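Local coordinates for protein cryptochrome DASH, chloroplastic/mitochondrial (PDB 2J4D) that repairs cyclobutane pyrimidine dimers in single-stranded DNA, carrying FAD and a folate light antenna, and may also serve as a photoreceptor, at residues W45-L50 / H142-S147. Sequence-based numbering, arbitrary orientation.
Sequences WFRNDL and HKETCS. With MHF (5,10-methenyl-6,7,8-trihydrofolic acid), chain D.
The guanidinium of Arg47 is sandwiched between Glu144 CG, 3.5 Å above one face, and Trp45 CH2 on the other, both offset toward the rim. At its edge, in plane, sits His142 O, which accepts a hydrogen bond from Arg47 NH2 (3.1 Å) nearly along the C=O axis. The His142 ring meets Asp49 at its edge, the planes 76° apart, while ND1 and NE2 bond to Ile172 O and Asn55 OD1. Arg47 CG rests over the rim of the indole, and a bend at chi3 (-73°) turns the guanidinium to the carbonyl. Both segments leave the C-terminal ends of neighbouring parallel strands, 41-46 and 138-142, in the alpha/beta antenna domain of the photolyase family; Cys146 and Ser147 line the folate pocket. The Glu144 carboxylate does not touch the guanidinium: OE1 forms a salt bridge with Arg333, and OE2 takes two waters held by Asn48 N and ND2. Arg47 NH2 also forms a salt bridge with Glu153. An alanine at Arg47 would probably loosen the tie between the loops, losing the bond to His142 O, that salt bridge and the layer between Trp45 and Glu144. Another water links Arg47 NE to His142 O; a fourth gathers Trp45 O, Asp49 OD2 and His142 N. Within 45-50, Arg47 N meets Asp49 OD1 from above the carboxylate plane, fixing the turn.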
# COMPACT_ATOMS: atom_id res chain seq x y z
N TRP A 45 11.83 3.93 -15.04
CA TRP A 45 11.31 2.62 -14.66
C TRP A 45 10.37 2.72 -13.45
O TRP A 45 10.81 3.02 -12.34
CB TRP A 45 12.49 1.68 -14.39
CG TRP A 45 12.16 0.35 -13.77
CD1 TRP A 45 11.04 -0.40 -13.98
CD2 TRP A 45 12.97 -0.37 -12.84
NE1 TRP A 45 11.11 -1.56 -13.24
CE2 TRP A 45 12.28 -1.57 -12.53
CE3 TRP A 45 14.21 -0.13 -12.24
CZ2 TRP A 45 12.79 -2.52 -11.64
CZ3 TRP A 45 14.73 -1.08 -11.36
CH2 TRP A 45 14.01 -2.26 -11.07
N PHE A 46 9.09 2.47 -13.71
CA PHE A 46 8.04 2.52 -12.70
C PHE A 46 7.90 1.18 -11.96
O PHE A 46 8.02 0.12 -12.56
CB PHE A 46 6.68 2.83 -13.34
CG PHE A 46 6.46 4.30 -13.64
CD1 PHE A 46 5.91 5.14 -12.68
CD2 PHE A 46 6.73 4.81 -14.91
CE1 PHE A 46 5.62 6.48 -12.97
CE2 PHE A 46 6.45 6.15 -15.22
CZ PHE A 46 5.89 6.99 -14.25
N ARG A 47 7.65 1.26 -10.66
CA ARG A 47 7.41 0.07 -9.86
C ARG A 47 6.18 0.37 -9.00
O ARG A 47 5.06 0.23 -9.48
CB ARG A 47 8.63 -0.28 -9.02
CG ARG A 47 9.66 -1.08 -9.84
CD ARG A 47 10.61 -1.89 -8.96
NE ARG A 47 11.57 -1.01 -8.29
CZ ARG A 47 12.59 -1.43 -7.56
NH1 ARG A 47 12.80 -2.73 -7.37
NH2 ARG A 47 13.43 -0.55 -7.03
N ASN A 48 6.37 0.78 -7.75
CA ASN A 48 5.22 1.11 -6.92
C ASN A 48 5.18 2.61 -6.66
O ASN A 48 5.08 3.07 -5.53
CB ASN A 48 5.22 0.30 -5.62
CG ASN A 48 4.60 -1.09 -5.82
OD1 ASN A 48 3.39 -1.22 -6.00
ND2 ASN A 48 5.44 -2.12 -5.81
N ASP A 49 5.24 3.36 -7.76
CA ASP A 49 5.21 4.81 -7.74
C ASP A 49 4.40 5.22 -8.97
O ASP A 49 4.81 6.08 -9.75
CB ASP A 49 6.65 5.35 -7.82
CG ASP A 49 7.44 4.78 -9.01
OD1 ASP A 49 6.99 3.81 -9.65
OD2 ASP A 49 8.54 5.30 -9.29
N LEU A 50 3.24 4.58 -9.14
CA LEU A 50 2.39 4.82 -10.30
C LEU A 50 1.62 6.14 -10.29
O LEU A 50 0.39 6.17 -10.20
CB LEU A 50 1.42 3.64 -10.47
CG LEU A 50 2.11 2.27 -10.38
CD1 LEU A 50 1.09 1.15 -10.59
CD2 LEU A 50 3.23 2.19 -11.42
N HIS A 142 12.63 4.54 -8.32
CA HIS A 142 12.61 4.79 -6.89
C HIS A 142 13.29 3.63 -6.20
O HIS A 142 13.17 2.48 -6.62
CB HIS A 142 11.18 4.95 -6.39
CG HIS A 142 10.63 6.32 -6.60
ND1 HIS A 142 11.12 7.42 -5.93
CD2 HIS A 142 9.65 6.78 -7.40
CE1 HIS A 142 10.46 8.50 -6.32
NE2 HIS A 142 9.56 8.13 -7.21
N LYS A 143 14.01 3.94 -5.13
CA LYS A 143 14.72 2.95 -4.34
C LYS A 143 13.73 2.16 -3.49
O LYS A 143 12.82 2.75 -2.89
CB LYS A 143 15.72 3.65 -3.42
CG LYS A 143 16.57 2.70 -2.57
CD LYS A 143 17.73 2.13 -3.39
CE LYS A 143 18.55 1.13 -2.58
NZ LYS A 143 17.78 -0.13 -2.36
N GLU A 144 13.88 0.85 -3.44
CA GLU A 144 13.01 0.04 -2.60
C GLU A 144 13.85 -0.46 -1.43
O GLU A 144 15.07 -0.26 -1.40
CB GLU A 144 12.39 -1.11 -3.39
CG GLU A 144 11.26 -0.66 -4.30
CD GLU A 144 10.00 -0.27 -3.53
OE1 GLU A 144 10.05 -0.19 -2.28
OE2 GLU A 144 8.95 -0.03 -4.17
N THR A 145 13.22 -1.12 -0.46
CA THR A 145 13.96 -1.56 0.72
C THR A 145 14.12 -3.05 1.02
O THR A 145 15.13 -3.45 1.60
CB THR A 145 13.38 -0.90 1.99
OG1 THR A 145 12.01 -1.29 2.14
CG2 THR A 145 13.46 0.61 1.91
N CYS A 146 13.14 -3.87 0.66
CA CYS A 146 13.23 -5.29 0.99
C CYS A 146 13.98 -6.18 0.01
O CYS A 146 14.14 -5.84 -1.17
CB CYS A 146 11.82 -5.85 1.24
SG CYS A 146 10.99 -4.98 2.60
N SER A 147 14.44 -7.31 0.53
CA SER A 147 15.21 -8.32 -0.21
C SER A 147 14.87 -8.54 -1.69
O SER A 147 15.73 -8.40 -2.56
CB SER A 147 15.10 -9.66 0.52
OG SER A 147 15.59 -10.72 -0.29
N1 MHF D . 7.31 -9.06 -0.35
C2 MHF D . 8.07 -8.06 -0.91
NA2 MHF D . 7.43 -7.04 -1.56
N3 MHF D . 9.41 -8.07 -0.85
C4 MHF D . 10.08 -9.09 -0.23
O4 MHF D . 11.32 -9.09 -0.19
C4A MHF D . 9.34 -10.16 0.35
N5 MHF D . 9.93 -11.28 0.98
C6 MHF D . 9.15 -12.54 1.26
C7 MHF D . 7.81 -12.09 1.89
N8 MHF D . 7.19 -11.16 0.89
C8A MHF D . 7.93 -10.12 0.30
C9 MHF D . 10.06 -13.42 2.17
N10 MHF D . 11.20 -12.52 2.45
C11 MHF D . 11.32 -11.63 1.29
C12 MHF D . 14.93 -14.47 3.34
C13 MHF D . 13.73 -14.80 4.03
C14 MHF D . 12.52 -14.18 3.71
C15 MHF D . 12.46 -13.20 2.69
C16 MHF D . 13.68 -12.88 1.97
C17 MHF D . 14.90 -13.51 2.29
C MHF D . 16.21 -15.12 3.75
O MHF D . 16.19 -15.92 4.67
N MHF D . 17.37 -14.82 3.13
CA MHF D . 18.61 -15.45 3.58
CB MHF D . 19.61 -15.55 2.42
CG MHF D . 19.12 -16.36 1.25
CD MHF D . 18.76 -17.77 1.63
OE1 MHF D . 19.68 -18.55 1.95
OE2 MHF D . 17.55 -18.09 1.65
CT MHF D . 19.24 -14.65 4.72
O1 MHF D . 18.82 -13.49 4.92
O2 MHF D . 20.14 -15.17 5.40
O HOH W 1 10.40 3.35 -9.82
O HOH W 2 10.89 1.69 -7.78
O HOH W 3 8.51 1.69 -6.15
O HOH W 4 8.05 -2.20 -5.35